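Local coordinates for ancylostoma secreted protein 2 (Necator americanus, PDB 4NUO), which is a secreted hookworm CAP-family protein that binds zinc or copper and whose biological role is not established, at residues K120-E125 against V146-Q151. Residues are numbered along the deposited sequence; the frame is centred on the assembly and turned at random.
With ZN (zinc ion), chain B.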
ATOM      1  N   LYS A 120       1.881  -8.091  -2.977  1.00  8.08           N
ATOM      2  CA  LYS A 120       0.965  -8.896  -3.772  1.00 10.46           C
ATOM      3  C   LYS A 120      -0.221  -9.395  -2.959  1.00 10.06           C
ATOM      4  O   LYS A 120      -1.333  -9.421  -3.463  1.00  9.90           O
ATOM      5  CB  LYS A 120       1.697 -10.077  -4.402  1.00 13.34           C
ATOM      6  CG  LYS A 120       2.505  -9.693  -5.619  1.00 14.34           C
ATOM      7  CD  LYS A 120       3.280 -10.904  -6.130  1.00 17.29           C
ATOM      8  CE  LYS A 120       4.009 -10.584  -7.418  1.00 23.50           C
ATOM      9  NZ  LYS A 120       5.102 -11.566  -7.690  1.00 25.52           N
ATOM     10  N   ALA A 121       0.024  -9.788  -1.710  1.00 10.09           N
ATOM     11  CA  ALA A 121      -1.035 -10.287  -0.833  1.00 10.96           C
ATOM     12  C   ALA A 121      -2.064  -9.196  -0.554  1.00 11.50           C
ATOM     13  O   ALA A 121      -3.279  -9.424  -0.651  1.00 10.63           O
ATOM     14  CB  ALA A 121      -0.456 -10.816   0.471  1.00 12.10           C
ATOM     15  N   TRP A 122      -1.578  -8.007  -0.214  1.00  9.07           N
ATOM     16  CA  TRP A 122      -2.464  -6.868   0.036  1.00  9.64           C
ATOM     17  C   TRP A 122      -3.248  -6.479  -1.215  1.00  8.57           C
ATOM     18  O   TRP A 122      -4.475  -6.339  -1.172  1.00  8.62           O
ATOM     19  CB  TRP A 122      -1.665  -5.666   0.556  1.00  8.74           C
ATOM     20  CG  TRP A 122      -0.912  -5.953   1.840  1.00  8.17           C
ATOM     21  CD1 TRP A 122      -1.262  -6.837   2.824  1.00  9.03           C
ATOM     22  CD2 TRP A 122       0.323  -5.356   2.240  1.00  7.27           C
ATOM     23  NE1 TRP A 122      -0.313  -6.821   3.823  1.00  9.67           N
ATOM     24  CE2 TRP A 122       0.668  -5.930   3.493  1.00  8.70           C
ATOM     25  CE3 TRP A 122       1.169  -4.395   1.682  1.00  7.96           C
ATOM     26  CZ2 TRP A 122       1.832  -5.559   4.188  1.00  8.39           C
ATOM     27  CZ3 TRP A 122       2.323  -4.034   2.367  1.00  8.24           C
ATOM     28  CH2 TRP A 122       2.644  -4.618   3.612  1.00  8.03           C
ATOM     29  N   PHE A 123      -2.542  -6.310  -2.325  1.00  7.72           N
ATOM     30  CA  PHE A 123      -3.175  -5.900  -3.568  1.00  9.83           C
ATOM     31  C   PHE A 123      -4.170  -6.953  -4.039  1.00  9.96           C
ATOM     32  O   PHE A 123      -5.212  -6.622  -4.614  1.00  9.71           O
ATOM     33  CB  PHE A 123      -2.128  -5.638  -4.648  1.00  9.05           C
ATOM     34  CG  PHE A 123      -2.708  -5.093  -5.916  1.00  9.26           C
ATOM     35  CD1 PHE A 123      -2.970  -3.735  -6.041  1.00 10.58           C
ATOM     36  CD2 PHE A 123      -2.999  -5.933  -6.975  1.00 10.24           C
ATOM     37  CE1 PHE A 123      -3.517  -3.223  -7.205  1.00  9.93           C
ATOM     38  CE2 PHE A 123      -3.554  -5.426  -8.154  1.00 11.78           C
ATOM     39  CZ  PHE A 123      -3.811  -4.073  -8.264  1.00 10.83           C
ATOM     40  N   GLY A 124      -3.839  -8.219  -3.783  1.00 10.41           N
ATOM     41  CA  GLY A 124      -4.681  -9.345  -4.168  1.00 11.52           C
ATOM     42  C   GLY A 124      -6.096  -9.314  -3.631  1.00 11.99           C
ATOM     43  O   GLY A 124      -6.973 -10.009  -4.158  1.00 10.58           O
ATOM     44  N   GLU A 125      -6.337  -8.522  -2.589  1.00 10.70           N
ATOM     45  CA  GLU A 125      -7.692  -8.390  -2.054  1.00 12.27           C
ATOM     46  C   GLU A 125      -8.681  -7.913  -3.120  1.00 10.77           C
ATOM     47  O   GLU A 125      -9.832  -8.343  -3.123  1.00 11.36           O
ATOM     48  CB  GLU A 125      -7.724  -7.483  -0.816  1.00 10.86           C
ATOM     49  CG  GLU A 125      -7.006  -8.102   0.381  1.00 11.85           C
ATOM     50  CD  GLU A 125      -6.879  -7.140   1.546  1.00 13.05           C
ATOM     51  OE1 GLU A 125      -7.155  -5.938   1.352  1.00 11.75           O
ATOM     52  OE2 GLU A 125      -6.501  -7.585   2.652  1.00 14.09           O
ATOM     53  N   VAL A 146     -11.106  -5.660   2.454  1.00 11.94           N
ATOM     54  CA  VAL A 146     -10.323  -5.201   1.312  1.00 11.11           C
ATOM     55  C   VAL A 146      -9.451  -4.012   1.699  1.00 11.01           C
ATOM     56  O   VAL A 146      -8.934  -3.296   0.829  1.00  8.42           O
ATOM     57  CB  VAL A 146     -11.231  -4.796   0.146  1.00 12.16           C
ATOM     58  CG1 VAL A 146     -11.905  -6.025  -0.448  1.00 14.34           C
ATOM     59  CG2 VAL A 146     -12.259  -3.777   0.610  1.00 10.88           C
ATOM     60  N   GLY A 147      -9.274  -3.825   3.005  1.00 11.28           N
ATOM     61  CA  GLY A 147      -8.633  -2.636   3.541  1.00 11.45           C
ATOM     62  C   GLY A 147      -7.136  -2.522   3.319  1.00 10.22           C
ATOM     63  O   GLY A 147      -6.581  -1.423   3.417  1.00  9.30           O
ATOM     64  N   HIS A 148      -6.463  -3.638   3.043  1.00  8.93           N
ATOM     65  CA  HIS A 148      -5.053  -3.558   2.682  1.00  8.79           C
ATOM     66  C   HIS A 148      -4.920  -3.045   1.261  1.00  7.42           C
ATOM     67  O   HIS A 148      -4.128  -2.128   0.995  1.00  7.56           O
ATOM     68  CB  HIS A 148      -4.377  -4.912   2.823  1.00  9.03           C
ATOM     69  CG  HIS A 148      -4.363  -5.427   4.226  1.00 12.04           C
ATOM     70  ND1 HIS A 148      -4.165  -6.751   4.521  1.00 19.23           N
ATOM     71  CD2 HIS A 148      -4.495  -4.780   5.407  1.00 13.88           C
ATOM     72  CE1 HIS A 148      -4.194  -6.913   5.838  1.00 19.42           C
ATOM     73  NE2 HIS A 148      -4.392  -5.736   6.390  1.00 16.68           N
ATOM     74  N   TYR A 149      -5.717  -3.609   0.359  1.00  7.68           N
ATOM     75  CA  TYR A 149      -5.795  -3.079  -0.999  1.00  8.57           C
ATOM     76  C   TYR A 149      -6.164  -1.592  -1.045  1.00  6.94           C
ATOM     77  O   TYR A 149      -5.507  -0.812  -1.727  1.00  6.65           O
ATOM     78  CB  TYR A 149      -6.793  -3.871  -1.855  1.00  8.33           C
ATOM     79  CG  TYR A 149      -7.151  -3.132  -3.122  1.00  7.98           C
ATOM     80  CD1 TYR A 149      -6.277  -3.109  -4.202  1.00  7.81           C
ATOM     81  CD2 TYR A 149      -8.347  -2.423  -3.230  1.00  7.40           C
ATOM     82  CE1 TYR A 149      -6.594  -2.422  -5.370  1.00  7.57           C
ATOM     83  CE2 TYR A 149      -8.665  -1.732  -4.393  1.00  9.01           C
ATOM     84  CZ  TYR A 149      -7.786  -1.741  -5.458  1.00  7.52           C
ATOM     85  OH  TYR A 149      -8.087  -1.049  -6.617  1.00  7.55           O
ATOM     86  N   THR A 150      -7.231  -1.205  -0.359  1.00  8.14           N
ATOM     87  CA  THR A 150      -7.694   0.179  -0.446  1.00  7.62           C
ATOM     88  C   THR A 150      -6.649   1.160   0.060  1.00  7.10           C
ATOM     89  O   THR A 150      -6.505   2.245  -0.483  1.00  6.46           O
ATOM     90  CB  THR A 150      -9.070   0.398   0.242  1.00  8.69           C
ATOM     91  OG1 THR A 150      -8.974   0.101   1.640  1.00  8.65           O
ATOM     92  CG2 THR A 150     -10.120  -0.496  -0.385  1.00  7.77           C
ATOM     93  N   GLN A 151      -5.885   0.765   1.071  1.00  6.86           N
ATOM     94  CA  GLN A 151      -4.795   1.611   1.539  1.00  7.28           C
ATOM     95  C   GLN A 151      -3.659   1.705   0.514  1.00  7.41           C
ATOM     96  O   GLN A 151      -3.056   2.774   0.347  1.00  7.41           O
ATOM     97  CB  GLN A 151      -4.262   1.123   2.898  1.00  7.22           C
ATOM     98  CG  GLN A 151      -3.047   1.900   3.387  1.00  6.51           C
ATOM     99  CD  GLN A 151      -3.353   3.366   3.699  1.00  8.44           C
ATOM    100  OE1 GLN A 151      -3.743   3.705   4.822  1.00  9.02           O
ATOM    101  NE2 GLN A 151      -3.164   4.245   2.709  1.00  8.65           N
TER
HETATM  102 ZN    ZN B 300      -5.350  -5.233   8.444  1.00 17.47          ZN
HETATM  103  O   HOH W   1      -4.071  -9.129   2.495  1.00 21.12           O
HETATM  104  O   HOH W   2      -5.102  -7.545   9.308  1.00 19.47           O
HETATM  105  O   HOH W   3      -7.815  -4.823   8.080  1.00 32.17           O
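At the metal site of this CAP domain, Glu125 from helix 111-129 reaches the first turn of helix 147-152, where His148 holds the zinc ion. The Glu125 carboxylate lies against the backbone there: OE1 accepts a nearly straight bond from Tyr149 N (2.9 Å, 171°), which arrives from above the carboxylate plane, and a weak, bent one from His148 N (2.9 Å). Extended beyond CG, the glutamate chain brings its other oxygen, OE2, 3.1 Å from His148 ND1, but the angle is poor for a hydrogen bond. ND1 donates instead to a water 3.1 Å away, in the plane of the imidazole at its edge, and that water in turn gives a weak bond to Ala121 O. The other ring nitrogen, His148 NE2, binds zinc at 2.3 Å, with His88 and two waters as further ligands. With the water at ND1 and zinc at NE2, both ring nitrogens are engaged, which probably limits rotation of the imidazole.

The axes of the two short helical segments cross at -99° and come within 6.8 Å, packing on one flank of the alpha-beta-alpha sandwich characteristic of the CAP family. Trp122 lies obliquely to the imidazole, CD1 3.4 Å from His148 ND1, and its NE1 bonds Ile101 O in strand 98-104. Phe123 and Tyr149 run side by side; CG anti to the backbone N in each sends both rings the same way, toward helix 28-46, and the tyrosine edge meets the phenylalanine face in an offset edge-to-face pair that packs against Val45.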